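Local coordinates for transcriptional regulator of the TetR/AcrR family (Thermobifida fusca YX, PDB 3DCF), which probably binds regulatory DNA through a helix-turn-helix domain and represses or otherwise controls transcription, as regulators of this family generally do, at residues 118-123 with 185-190; 86-91 with 145-150; 95-100 with 109-114; 154-159 with 175-180; 101-106 with 165-170. One frame throughout, in Å; residues are numbered along the deposited sequence.

In the fold
Beyond the predicted helix-turn-helix, helix 75-98 opens contact 2 at 86-91 and contact 3 at 95-100. Contact 3 closes first, across the turn into helix 104-121, and is nested inside contact 2. Within that turn 101-106 opens contact 5, and the far end of helix 104-121 opens contact 1. Helix 138-164 closes contact 2 at 145-150 and opens contact 4 at 154-159. Contact 5 closes at 165-170, contact 4 at 175-180 and contact 1, which encloses contact 4, at 185-190. Contact 5 crosses all the others, and contacts 1 and 2 cross as well. Together they tie helices 75-98, 104-121, 138-164, 173-185 and 187-190 and the loop after helix 138-164 into one body, beside the second subunit.

Contact 1: residues 118-123 with 185-190; sequences TILRNL and IWTYRW
In the all-helical C-terminal domain of this TetR-family protein, Ile119 and Leu120 at the end of helix 104-121 and Leu123 at the start of helix 123-130 pack on Thr187 and Tyr188 at the start of the short helix 187-190. The closest approach sets the methyl CG2 of Ile119 3.3 Å from Thr187 OG1. That hydroxyl stands between the backbone N and the carbonyl carbon (chi1 57°), the crowded position, and bonds back to Ala184 O, so its polarity is met within its own chain turn while an aliphatic group covers it. Leu120 crosses Thr187 at about a right angle, its CD2 4.0 Å from Thr187 CB. Leu123 lays CD2 over the backbone of Tyr188, 3.8 Å from its CA, and reaches the CB of the same residue; the tyrosine ring takes no part. Where helix 104-121 ends, Asn122 ND2 bonds to Thr118 O at 2.7 Å, nearly straight (169°) and on a carbonyl lone pair, tying the amide back to the last turn. Helix 199-212 lies against Leu120 and Thr187, helix 123-130 against Ile119 and Tyr188, and the second subunit packs on Ile185 through its own Trp186.

Contact 2: residues 86-91 with 145-150; sequences IVDEAL and RKRERE
Arg147 folds its side chain against helix 75-98, touching Val87, Asp88 and Leu91 in turn. Its CG stands anti to the carbonyl carbon (chi1 -46°), and further bends at chi2 and chi3 curl the chain. The aliphatic root meets Val87, whose CG1, anti to the backbone N, lies 3.7 Å from Arg147 CB. At the other end NH2 forms a salt bridge with Asp88 OD1 at 3.5 Å; the oxygen sits at the guanidinium edge, in its plane, but the carboxylate is turned 57° from that plane. A water donates to Asp88 OD1 at 2.5 Å and accepts a weak bond from Arg147 NH2, adding a bridge beside the direct pair. The two segments run almost in the same direction, 15° apart, with axes 11.2 Å from each other. Helix 75-98 follows the predicted helix-turn-helix, and in TetR-family repressors the corresponding helix links the DNA-binding domain to the body of the protein. Leu91 crosses Arg147 at about a right angle, with CD2 3.4 Å from NH2, and its CD1 comes 3.2 Å from Glu150 OE1. Glu150, extended beyond CG, completes the charge network through a long salt bridge from its OE2 to Arg147 NE, 3.6 Å.

Contact 3: residues 95-100 with 109-114; sequences HAIAAG and HALLVE
Ile97, in the last turn of helix 75-98, stands with its CA 6.7 Å from the CA of Leu111 on helix 104-121, which the chain enters after a short turn. The isoleucine spreads its branches over three residues of that helix. CG2, anti to the backbone N (chi1 -64° places CG1 beside that N), meets the methyl CB of Ala110 at 3.6 Å. Leu111 slides past Ile97 in the opposite direction, bringing its CD2 to 3.8 Å from Ile97 CB. The far end, CD1, rests on the aliphatic part of Glu114, 3.8 Å from its CB and about as far from its CG. Glu114 is bent at chi2, and its carboxylate forms salt bridges with Arg93 and Arg117. Ala98 adds a looser touch, its CB 4.4 Å from Leu111 CD1; both residues also meet helix 138-164, Ala98 at Ile154 and Leu111 at Met155 and Leu158. An alanine in place of Ile97 would keep the approach of CB to Leu111 but would probably open a gap beside Ala110 and leave the stem of Glu114 without the methyl that rests on it. Since no hydrogen bond crosses between the two segments, their fit rests on hydrocarbon packing, with the charged end of Glu114 paired to arginines beyond it.

Contact 4: residues 154-159 with 175-180; sequences IMQRLY and VATATL
Val175 O is gripped by two donors of Thr179, N at 3.1 Å and OG1 at 2.7 Å, which come from opposite faces of the carbonyl plane, within the helical turn whose Ala176 and Thr177 meet Tyr159 and Met155. Across the contact the Tyr159 ring offers one face to Ala176. Its CG is anti to the backbone N (chi1 -164°), and the methyl of Ala176 sits over the centre of that face in a CH-pi contact, with CB 3.6 Å from the ring centroid and 14° off the normal. Leu180 CD1 comes up obliquely to the same ring, 4.5 Å from Tyr159 CE2. The segment axes cross at 127° and approach to 9.2 Å, which joins helix 138-164 to helix 173-185; in TetR-family proteins the last long helices of the body usually form the dimer interface, consistent with Thr179 packing on Ile206 of the second subunit. Met155, a selenomethionine, slides past Thr177 in the opposite direction, with its CG 3.6 Å from Thr177 CG2. Thr177 OG1 lies 3.7 Å from Gln156 CA but bonds back to Pro173 O within its own helix, whereas Tyr159 OH bonds to Leu169 O in the loop between the helices.

Contact 5: residues 101-106 with 165-170; sequences PGSPGE and TGELLD
Hydrogen bonds join Ser103 and Gly105 to Glu167, whose carboxylate meets the first turn of helix 104-121. Ser103 OG donates to Glu167 OE2 at 2.8 Å, on the syn lone pair, and Gly105 N gives a weak bond to OE1 at 3.2 Å. The glutamate reaches them as an extended chain, CG anti to the backbone N (chi1 -173°). An alanine here would probably leave Ser103 OG and Gly105 N without these acceptors and take the negative group from the helix start, where it is likely to be stabilised by the helix end. Within 101-106 a second set of bonds runs between Ser103 and Glu106: Ser103 N donates to Glu106 OE1 at 3.0 Å, almost straight (171°), while Glu106 N returns a weak bond to Ser103 OG at 3.4 Å. By packing, Leu168 CD2 lies 3.8 Å from Gly105 CA, and Glu167 OE2 is 3.5 Å from the same Gly105 CA. Electrostatically, the carboxylates of Glu106 and Glu167 are like charges 5.5 Å apart between their OE2 atoms, not in contact. The reciprocal Ser103 and Glu106 bonds make a capping box, with Ser103 as N-cap, to which Glu167, from the loop between helices 138-164 and 173-185, adds an acceptor.

Contact 1: residues 118-123 with 185-190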
# COMPACT_ATOMS: atom_id res chain seq x y z
N THR A 118 1.07 -12.39 9.84
CA THR A 118 0.46 -11.43 10.77
C THR A 118 -0.51 -10.49 10.05
O THR A 118 -1.55 -10.16 10.64
CB THR A 118 1.51 -10.61 11.54
OG1 THR A 118 2.47 -11.50 12.12
CG2 THR A 118 0.87 -9.76 12.66
N ILE A 119 -0.18 -10.08 8.82
CA ILE A 119 -1.07 -9.20 8.02
C ILE A 119 -2.40 -9.92 7.69
O ILE A 119 -3.49 -9.38 7.99
CB ILE A 119 -0.43 -8.68 6.67
CG1 ILE A 119 0.83 -7.83 6.89
CG2 ILE A 119 -1.43 -7.85 5.87
CD1 ILE A 119 0.67 -6.62 7.75
N LEU A 120 -2.30 -11.12 7.11
CA LEU A 120 -3.48 -11.94 6.70
C LEU A 120 -4.41 -12.34 7.87
O LEU A 120 -5.61 -12.54 7.66
CB LEU A 120 -3.04 -13.18 5.91
CG LEU A 120 -2.27 -12.94 4.60
CD1 LEU A 120 -1.89 -14.27 3.99
CD2 LEU A 120 -3.04 -12.07 3.59
N ARG A 121 -3.84 -12.44 9.08
CA ARG A 121 -4.58 -12.73 10.32
C ARG A 121 -5.22 -11.48 10.96
O ARG A 121 -6.20 -11.60 11.70
CB ARG A 121 -3.67 -13.40 11.36
CG ARG A 121 -3.33 -14.83 11.06
CD ARG A 121 -2.33 -15.38 12.05
NE ARG A 121 -2.23 -16.83 11.95
CZ ARG A 121 -1.58 -17.52 10.99
NH1 ARG A 121 -0.96 -16.91 9.98
NH2 ARG A 121 -1.58 -18.85 11.03
N ASN A 122 -4.65 -10.30 10.71
CA ASN A 122 -5.15 -9.04 11.30
C ASN A 122 -5.46 -8.04 10.19
O ASN A 122 -4.95 -6.91 10.20
CB ASN A 122 -4.13 -8.46 12.30
CG ASN A 122 -3.73 -9.46 13.39
OD1 ASN A 122 -4.25 -9.41 14.52
ND2 ASN A 122 -2.83 -10.38 13.06
N LEU A 123 -6.31 -8.47 9.25
CA LEU A 123 -6.66 -7.65 8.07
C LEU A 123 -7.36 -6.32 8.43
O LEU A 123 -6.96 -5.26 7.90
CB LEU A 123 -7.46 -8.46 7.03
CG LEU A 123 -6.68 -9.54 6.25
CD1 LEU A 123 -7.62 -10.58 5.61
CD2 LEU A 123 -5.75 -8.90 5.21
N ILE A 185 2.60 -5.99 2.96
CA ILE A 185 1.50 -5.15 3.47
C ILE A 185 0.33 -4.99 2.48
O ILE A 185 -0.82 -5.13 2.86
CB ILE A 185 2.03 -3.74 3.93
CG1 ILE A 185 2.98 -3.87 5.13
CG2 ILE A 185 0.86 -2.81 4.31
CD1 ILE A 185 3.87 -2.66 5.38
N TRP A 186 0.64 -4.76 1.20
CA TRP A 186 -0.38 -4.53 0.13
C TRP A 186 -1.48 -5.61 0.02
O TRP A 186 -2.56 -5.34 -0.51
CB TRP A 186 0.30 -4.34 -1.23
CG TRP A 186 -0.55 -3.71 -2.29
CD1 TRP A 186 -1.03 -4.29 -3.43
CD2 TRP A 186 -1.00 -2.35 -2.31
NE1 TRP A 186 -1.75 -3.37 -4.16
CE2 TRP A 186 -1.76 -2.18 -3.50
CE3 TRP A 186 -0.85 -1.25 -1.43
CZ2 TRP A 186 -2.36 -0.95 -3.84
CZ3 TRP A 186 -1.45 -0.02 -1.77
CH2 TRP A 186 -2.19 0.12 -2.97
N THR A 187 -1.18 -6.81 0.52
CA THR A 187 -2.17 -7.90 0.63
C THR A 187 -3.48 -7.47 1.31
O THR A 187 -4.53 -8.01 0.94
CB THR A 187 -1.60 -9.10 1.41
OG1 THR A 187 -1.17 -8.67 2.70
CG2 THR A 187 -0.41 -9.75 0.68
N TYR A 188 -3.44 -6.50 2.24
CA TYR A 188 -4.68 -6.03 2.92
C TYR A 188 -5.69 -5.40 1.95
O TYR A 188 -6.88 -5.46 2.21
CB TYR A 188 -4.42 -5.12 4.15
CG TYR A 188 -4.25 -3.61 3.93
CD1 TYR A 188 -5.38 -2.76 3.82
CD2 TYR A 188 -2.98 -3.02 3.91
CE1 TYR A 188 -5.22 -1.35 3.64
CE2 TYR A 188 -2.82 -1.62 3.73
CZ TYR A 188 -3.93 -0.80 3.61
OH TYR A 188 -3.72 0.55 3.44
N ARG A 189 -5.21 -4.81 0.85
CA ARG A 189 -6.10 -4.23 -0.18
C ARG A 189 -6.65 -5.24 -1.19
O ARG A 189 -7.75 -5.00 -1.71
CB ARG A 189 -5.44 -3.05 -0.92
CG ARG A 189 -5.35 -1.75 -0.07
CD ARG A 189 -5.15 -0.50 -0.94
NE ARG A 189 -6.33 -0.08 -1.75
CZ ARG A 189 -6.58 -0.36 -3.04
NH1 ARG A 189 -5.78 -1.12 -3.79
NH2 ARG A 189 -7.69 0.13 -3.61
N TRP A 190 -5.94 -6.35 -1.46
CA TRP A 190 -6.39 -7.36 -2.45
C TRP A 190 -6.79 -8.77 -1.95
O TRP A 190 -7.62 -9.42 -2.60
CB TRP A 190 -5.38 -7.49 -3.61
CG TRP A 190 -4.06 -8.12 -3.28
CD1 TRP A 190 -2.91 -7.47 -2.98
CD2 TRP A 190 -3.75 -9.52 -3.24
NE1 TRP A 190 -1.90 -8.37 -2.76
CE2 TRP A 190 -2.38 -9.64 -2.91
CE3 TRP A 190 -4.49 -10.70 -3.47
CZ2 TRP A 190 -1.73 -10.88 -2.79
CZ3 TRP A 190 -3.85 -11.94 -3.34
CH2 TRP A 190 -2.48 -12.02 -3.01

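Contact 2: residues 86-91 with 145-150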
# COMPACT_ATOMS: atom_id res chain seq x y z
N ILE A 86 -1.83 -5.73 19.82
CA ILE A 86 -1.51 -6.54 18.60
C ILE A 86 -0.19 -6.08 17.94
O ILE A 86 0.59 -6.93 17.49
CB ILE A 86 -2.67 -6.54 17.53
CG1 ILE A 86 -3.95 -7.20 18.09
CG2 ILE A 86 -2.28 -7.32 16.27
CD1 ILE A 86 -5.18 -6.98 17.21
N VAL A 87 0.05 -4.77 17.90
CA VAL A 87 1.33 -4.20 17.41
C VAL A 87 2.47 -4.57 18.36
O VAL A 87 3.55 -4.92 17.89
CB VAL A 87 1.29 -2.64 17.23
CG1 VAL A 87 2.69 -2.06 16.92
CG2 VAL A 87 0.30 -2.25 16.14
N ASP A 88 2.22 -4.51 19.68
CA ASP A 88 3.23 -4.84 20.70
C ASP A 88 3.68 -6.33 20.64
O ASP A 88 4.88 -6.60 20.70
CB ASP A 88 2.74 -4.44 22.12
CG ASP A 88 3.86 -4.38 23.16
OD1 ASP A 88 4.92 -3.79 22.88
OD2 ASP A 88 3.67 -4.88 24.28
N GLU A 89 2.73 -7.27 20.50
CA GLU A 89 3.07 -8.70 20.37
C GLU A 89 3.76 -9.07 19.05
O GLU A 89 4.69 -9.89 19.05
CB GLU A 89 1.86 -9.63 20.54
CG GLU A 89 1.41 -9.90 21.98
CD GLU A 89 0.59 -11.20 22.10
OE1 GLU A 89 -0.12 -11.56 21.13
OE2 GLU A 89 0.66 -11.85 23.18
N ALA A 90 3.25 -8.51 17.94
CA ALA A 90 3.83 -8.71 16.59
C ALA A 90 5.29 -8.25 16.52
O ALA A 90 6.14 -8.92 15.94
CB ALA A 90 3.00 -7.98 15.53
N LEU A 91 5.57 -7.11 17.16
CA LEU A 91 6.91 -6.55 17.22
C LEU A 91 7.86 -7.40 18.09
O LEU A 91 9.06 -7.47 17.77
CB LEU A 91 6.83 -5.08 17.64
CG LEU A 91 8.08 -4.20 17.67
CD1 LEU A 91 7.74 -2.74 17.30
CD2 LEU A 91 8.77 -4.32 19.05
N ARG A 145 3.87 5.77 14.66
CA ARG A 145 5.07 6.09 13.85
C ARG A 145 6.34 5.48 14.44
O ARG A 145 7.18 4.97 13.68
CB ARG A 145 5.23 7.61 13.63
CG ARG A 145 4.08 8.34 12.89
CD ARG A 145 3.72 7.80 11.48
NE ARG A 145 3.04 6.50 11.52
CZ ARG A 145 1.73 6.28 11.68
NH1 ARG A 145 0.85 7.29 11.81
NH2 ARG A 145 1.27 5.03 11.71
N LYS A 146 6.48 5.51 15.77
CA LYS A 146 7.62 4.93 16.46
C LYS A 146 7.71 3.41 16.26
O LYS A 146 8.81 2.89 16.06
CB LYS A 146 7.59 5.27 17.96
CG LYS A 146 8.72 4.68 18.85
CD LYS A 146 8.80 5.36 20.24
CE LYS A 146 7.48 5.24 21.06
NZ LYS A 146 7.46 6.00 22.35
N ARG A 147 6.57 2.70 16.28
CA ARG A 147 6.56 1.23 16.08
C ARG A 147 6.89 0.87 14.62
O ARG A 147 7.61 -0.10 14.41
CB ARG A 147 5.25 0.55 16.53
CG ARG A 147 4.69 0.95 17.92
CD ARG A 147 5.72 1.23 19.04
NE ARG A 147 6.46 0.04 19.45
CZ ARG A 147 6.03 -0.90 20.30
NH1 ARG A 147 4.82 -0.83 20.88
NH2 ARG A 147 6.81 -1.94 20.57
N GLU A 148 6.36 1.63 13.65
CA GLU A 148 6.72 1.47 12.22
C GLU A 148 8.24 1.61 12.03
O GLU A 148 8.84 0.82 11.29
CB GLU A 148 6.04 2.50 11.30
CG GLU A 148 4.55 2.30 10.96
CD GLU A 148 4.12 3.06 9.65
OE1 GLU A 148 4.78 2.92 8.60
OE2 GLU A 148 3.10 3.77 9.66
N ARG A 149 8.84 2.63 12.67
CA ARG A 149 10.29 2.87 12.62
C ARG A 149 11.14 1.70 13.14
O ARG A 149 12.17 1.41 12.54
CB ARG A 149 10.71 4.17 13.35
CG ARG A 149 10.48 5.44 12.53
CD ARG A 149 11.21 6.65 13.13
NE ARG A 149 10.61 7.10 14.39
CZ ARG A 149 9.54 7.89 14.52
NH1 ARG A 149 8.86 8.36 13.46
NH2 ARG A 149 9.11 8.21 15.74
N GLU A 150 10.70 1.06 14.23
CA GLU A 150 11.41 -0.11 14.80
C GLU A 150 11.46 -1.28 13.82
O GLU A 150 12.54 -1.82 13.63
CB GLU A 150 10.79 -0.58 16.12
CG GLU A 150 11.04 0.37 17.28
CD GLU A 150 10.33 -0.04 18.56
OE1 GLU A 150 10.12 -1.27 18.78
OE2 GLU A 150 10.00 0.88 19.36
O HOH W 1 6.84 -2.45 23.79
O HOH W 2 6.98 -5.07 21.82

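Contact 3: residues 95-100 with 109-114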
# COMPACT_ATOMS: atom_id res chain seq x y z
N HIS A 95 11.39 -9.03 16.77
CA HIS A 95 12.70 -8.92 17.47
C HIS A 95 13.38 -10.27 17.74
O HIS A 95 14.59 -10.41 17.52
CB HIS A 95 12.59 -8.17 18.82
CG HIS A 95 12.74 -6.68 18.72
ND1 HIS A 95 11.67 -5.81 18.82
CD2 HIS A 95 13.84 -5.91 18.55
CE1 HIS A 95 12.11 -4.57 18.70
NE2 HIS A 95 13.42 -4.60 18.53
N ALA A 96 12.58 -11.24 18.23
CA ALA A 96 13.03 -12.61 18.55
C ALA A 96 13.70 -13.30 17.35
O ALA A 96 14.77 -13.88 17.50
CB ALA A 96 11.86 -13.45 19.07
N ILE A 97 13.06 -13.20 16.18
CA ILE A 97 13.58 -13.76 14.91
C ILE A 97 14.84 -13.02 14.46
O ILE A 97 15.82 -13.67 14.09
CB ILE A 97 12.52 -13.71 13.77
CG1 ILE A 97 11.31 -14.60 14.10
CG2 ILE A 97 13.10 -14.19 12.44
CD1 ILE A 97 10.11 -14.40 13.17
N ALA A 98 14.81 -11.69 14.47
CA ALA A 98 15.98 -10.86 14.11
C ALA A 98 17.18 -11.00 15.09
O ALA A 98 18.32 -10.89 14.66
CB ALA A 98 15.58 -9.41 13.96
N ALA A 99 16.91 -11.23 16.38
CA ALA A 99 17.95 -11.45 17.42
C ALA A 99 18.32 -12.94 17.68
O ALA A 99 19.10 -13.22 18.60
CB ALA A 99 17.53 -10.79 18.74
N GLY A 100 17.76 -13.86 16.89
CA GLY A 100 17.99 -15.31 17.01
C GLY A 100 19.01 -15.88 16.01
O GLY A 100 19.81 -15.13 15.43
N HIS A 109 14.26 -13.75 5.39
CA HIS A 109 13.20 -14.63 4.90
C HIS A 109 12.17 -14.97 5.98
O HIS A 109 10.95 -14.84 5.75
CB HIS A 109 13.78 -15.90 4.27
CG HIS A 109 12.73 -16.90 3.87
ND1 HIS A 109 12.02 -16.80 2.70
CD2 HIS A 109 12.27 -18.01 4.51
CE1 HIS A 109 11.16 -17.81 2.62
NE2 HIS A 109 11.30 -18.56 3.70
N ALA A 110 12.66 -15.40 7.15
CA ALA A 110 11.80 -15.74 8.30
C ALA A 110 10.94 -14.55 8.73
O ALA A 110 9.77 -14.74 9.06
CB ALA A 110 12.64 -16.23 9.48
N LEU A 111 11.51 -13.34 8.74
CA LEU A 111 10.78 -12.10 9.08
C LEU A 111 9.62 -11.79 8.12
O LEU A 111 8.55 -11.38 8.57
CB LEU A 111 11.73 -10.88 9.15
CG LEU A 111 12.75 -10.79 10.30
CD1 LEU A 111 13.79 -9.69 10.00
CD2 LEU A 111 12.05 -10.57 11.63
N LEU A 112 9.84 -12.01 6.82
CA LEU A 112 8.80 -11.78 5.79
C LEU A 112 7.62 -12.76 5.87
O LEU A 112 6.46 -12.35 5.66
CB LEU A 112 9.42 -11.81 4.38
CG LEU A 112 10.34 -10.62 4.04
CD1 LEU A 112 11.11 -10.87 2.72
CD2 LEU A 112 9.56 -9.29 3.99
N VAL A 113 7.91 -14.04 6.14
CA VAL A 113 6.86 -15.08 6.31
C VAL A 113 6.01 -14.75 7.54
O VAL A 113 4.79 -14.87 7.51
CB VAL A 113 7.47 -16.50 6.52
CG1 VAL A 113 6.37 -17.53 6.85
CG2 VAL A 113 8.31 -16.94 5.31
N GLU A 114 6.68 -14.35 8.62
CA GLU A 114 6.03 -13.93 9.87
C GLU A 114 5.19 -12.67 9.69
O GLU A 114 4.06 -12.63 10.15
CB GLU A 114 7.10 -13.70 10.97
CG GLU A 114 6.61 -13.14 12.31
CD GLU A 114 5.42 -13.90 12.88
OE1 GLU A 114 5.48 -15.14 12.97
OE2 GLU A 114 4.42 -13.25 13.21

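Contact 4: residues 154-159 with 175-180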
# COMPACT_ATOMS: atom_id res chain seq x y z
N ILE A 154 15.15 -2.63 12.22
CA ILE A 154 15.59 -4.03 12.46
C ILE A 154 15.96 -4.70 11.13
O ILE A 154 17.02 -5.31 11.01
CB ILE A 154 14.50 -4.91 13.18
CG1 ILE A 154 14.24 -4.44 14.61
CG2 ILE A 154 14.94 -6.36 13.25
CD1 ILE A 154 12.96 -5.00 15.22
N MSE A 155 15.08 -4.55 10.14
CA MSE A 155 15.33 -5.10 8.81
C MSE A 155 16.41 -4.33 8.02
O MSE A 155 17.13 -4.96 7.24
CB MSE A 155 14.02 -5.21 8.03
CG MSE A 155 14.21 -5.79 6.65
SE MSE A 155 12.66 -6.67 5.95
CE MSE A 155 12.53 -8.14 7.28
N GLN A 156 16.50 -3.00 8.19
CA GLN A 156 17.54 -2.19 7.51
C GLN A 156 18.95 -2.66 7.84
O GLN A 156 19.75 -2.91 6.92
CB GLN A 156 17.45 -0.69 7.84
CG GLN A 156 16.49 0.10 6.97
CD GLN A 156 16.44 1.58 7.32
OE1 GLN A 156 17.18 2.07 8.19
NE2 GLN A 156 15.57 2.31 6.63
N ARG A 157 19.24 -2.77 9.14
CA ARG A 157 20.55 -3.23 9.63
C ARG A 157 20.87 -4.65 9.14
O ARG A 157 22.00 -4.92 8.72
CB ARG A 157 20.62 -3.19 11.16
CG ARG A 157 20.55 -1.78 11.75
CD ARG A 157 20.80 -1.77 13.27
NE ARG A 157 19.76 -2.48 14.04
CZ ARG A 157 18.64 -1.95 14.54
NH1 ARG A 157 18.32 -0.65 14.38
NH2 ARG A 157 17.80 -2.74 15.22
N LEU A 158 19.85 -5.50 9.14
CA LEU A 158 19.94 -6.91 8.73
C LEU A 158 20.19 -7.05 7.20
O LEU A 158 20.89 -7.99 6.78
CB LEU A 158 18.67 -7.67 9.18
CG LEU A 158 18.78 -9.09 9.69
CD1 LEU A 158 19.68 -9.11 10.94
CD2 LEU A 158 17.38 -9.63 10.03
N TYR A 159 19.62 -6.15 6.39
CA TYR A 159 19.83 -6.17 4.92
C TYR A 159 21.27 -5.69 4.57
O TYR A 159 21.87 -6.23 3.63
CB TYR A 159 18.76 -5.36 4.16
CG TYR A 159 18.73 -5.68 2.67
CD1 TYR A 159 19.58 -5.01 1.77
CD2 TYR A 159 17.87 -6.65 2.16
CE1 TYR A 159 19.56 -5.31 0.39
CE2 TYR A 159 17.84 -6.96 0.78
CZ TYR A 159 18.70 -6.29 -0.10
OH TYR A 159 18.69 -6.58 -1.45
N VAL A 175 15.57 1.06 0.54
CA VAL A 175 14.72 0.74 -0.63
C VAL A 175 14.25 -0.72 -0.63
O VAL A 175 13.09 -0.99 -0.92
CB VAL A 175 15.43 1.03 -1.99
CG1 VAL A 175 14.54 0.60 -3.20
CG2 VAL A 175 15.81 2.50 -2.08
N ALA A 176 15.17 -1.65 -0.31
CA ALA A 176 14.83 -3.07 -0.23
C ALA A 176 13.80 -3.31 0.86
O ALA A 176 12.76 -3.89 0.59
CB ALA A 176 16.09 -3.94 0.02
N THR A 177 14.09 -2.81 2.07
CA THR A 177 13.22 -2.97 3.26
C THR A 177 11.77 -2.45 3.06
O THR A 177 10.82 -3.18 3.36
CB THR A 177 13.89 -2.30 4.51
OG1 THR A 177 15.20 -2.86 4.67
CG2 THR A 177 13.07 -2.49 5.80
N ALA A 178 11.62 -1.23 2.53
CA ALA A 178 10.29 -0.65 2.23
C ALA A 178 9.55 -1.38 1.10
O ALA A 178 8.32 -1.49 1.14
CB ALA A 178 10.40 0.86 1.90
N THR A 179 10.31 -1.87 0.12
CA THR A 179 9.74 -2.62 -1.02
C THR A 179 9.28 -4.02 -0.61
O THR A 179 8.18 -4.45 -1.01
CB THR A 179 10.75 -2.71 -2.20
OG1 THR A 179 11.07 -1.38 -2.67
CG2 THR A 179 10.18 -3.55 -3.37
N LEU A 180 10.11 -4.73 0.16
CA LEU A 180 9.79 -6.10 0.60
C LEU A 180 8.63 -6.10 1.59
O LEU A 180 7.69 -6.90 1.45
CB LEU A 180 11.02 -6.80 1.22
CG LEU A 180 12.28 -7.09 0.37
CD1 LEU A 180 13.43 -7.60 1.30
CD2 LEU A 180 12.01 -8.06 -0.80

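Contact 5: residues 101-106 with 165-170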
# COMPACT_ATOMS: atom_id res chain seq x y z
N PRO A 101 18.98 -17.22 15.80
CA PRO A 101 19.94 -17.85 14.89
C PRO A 101 19.65 -17.64 13.39
O PRO A 101 18.57 -17.16 13.00
CB PRO A 101 19.85 -19.34 15.25
CG PRO A 101 18.83 -19.47 16.32
CD PRO A 101 18.05 -18.22 16.35
N GLY A 102 20.65 -18.04 12.59
CA GLY A 102 20.61 -17.99 11.13
C GLY A 102 21.44 -16.84 10.57
O GLY A 102 21.85 -15.95 11.31
N SER A 103 21.72 -16.90 9.27
CA SER A 103 22.41 -15.81 8.58
C SER A 103 21.40 -14.66 8.40
O SER A 103 20.19 -14.89 8.55
CB SER A 103 22.93 -16.27 7.20
OG SER A 103 21.87 -16.75 6.37
N PRO A 104 21.88 -13.43 8.10
CA PRO A 104 20.95 -12.31 7.81
C PRO A 104 19.90 -12.58 6.71
O PRO A 104 18.74 -12.19 6.87
CB PRO A 104 21.90 -11.17 7.40
CG PRO A 104 23.19 -11.49 8.10
CD PRO A 104 23.29 -12.98 8.06
N GLY A 105 20.30 -13.26 5.63
CA GLY A 105 19.39 -13.65 4.53
C GLY A 105 18.33 -14.68 4.91
O GLY A 105 17.24 -14.70 4.32
N GLU A 106 18.68 -15.57 5.86
CA GLU A 106 17.73 -16.57 6.42
C GLU A 106 16.74 -15.89 7.37
O GLU A 106 15.53 -16.19 7.33
CB GLU A 106 18.49 -17.70 7.15
CG GLU A 106 19.21 -18.64 6.17
CD GLU A 106 20.23 -19.59 6.80
OE1 GLU A 106 20.69 -19.38 7.95
OE2 GLU A 106 20.61 -20.55 6.09
N THR A 165 28.44 -9.26 3.16
CA THR A 165 28.99 -10.63 3.04
C THR A 165 28.70 -11.37 1.70
O THR A 165 29.02 -12.55 1.56
CB THR A 165 28.44 -11.48 4.21
OG1 THR A 165 27.02 -11.54 4.11
CG2 THR A 165 28.82 -10.85 5.56
N GLY A 166 28.11 -10.68 0.72
CA GLY A 166 27.75 -11.27 -0.56
C GLY A 166 26.51 -12.16 -0.64
O GLY A 166 26.27 -12.75 -1.69
N GLU A 167 25.72 -12.24 0.42
CA GLU A 167 24.49 -13.09 0.41
C GLU A 167 23.27 -12.44 -0.26
O GLU A 167 22.44 -13.16 -0.86
CB GLU A 167 24.12 -13.47 1.85
CG GLU A 167 22.96 -14.48 2.02
CD GLU A 167 22.69 -14.83 3.48
OE1 GLU A 167 23.15 -14.11 4.39
OE2 GLU A 167 21.99 -15.82 3.73
N LEU A 168 23.15 -11.10 -0.16
CA LEU A 168 21.99 -10.33 -0.66
C LEU A 168 22.29 -9.37 -1.80
O LEU A 168 23.40 -8.83 -1.88
CB LEU A 168 21.35 -9.53 0.48
CG LEU A 168 20.99 -10.30 1.75
CD1 LEU A 168 20.34 -9.35 2.75
CD2 LEU A 168 20.08 -11.48 1.47
N LEU A 169 21.28 -9.12 -2.65
CA LEU A 169 21.37 -8.21 -3.82
C LEU A 169 21.82 -6.82 -3.37
O LEU A 169 21.24 -6.26 -2.44
CB LEU A 169 20.02 -8.07 -4.56
CG LEU A 169 20.03 -7.24 -5.87
CD1 LEU A 169 20.78 -7.98 -6.96
CD2 LEU A 169 18.63 -6.91 -6.33
N ASP A 170 22.83 -6.29 -4.05
CA ASP A 170 23.43 -5.00 -3.69
C ASP A 170 22.54 -3.83 -4.16
O ASP A 170 22.73 -3.27 -5.24
CB ASP A 170 24.89 -4.91 -4.21
CG ASP A 170 25.75 -3.84 -3.49
OD1 ASP A 170 25.24 -2.82 -2.95
OD2 ASP A 170 26.99 -4.03 -3.47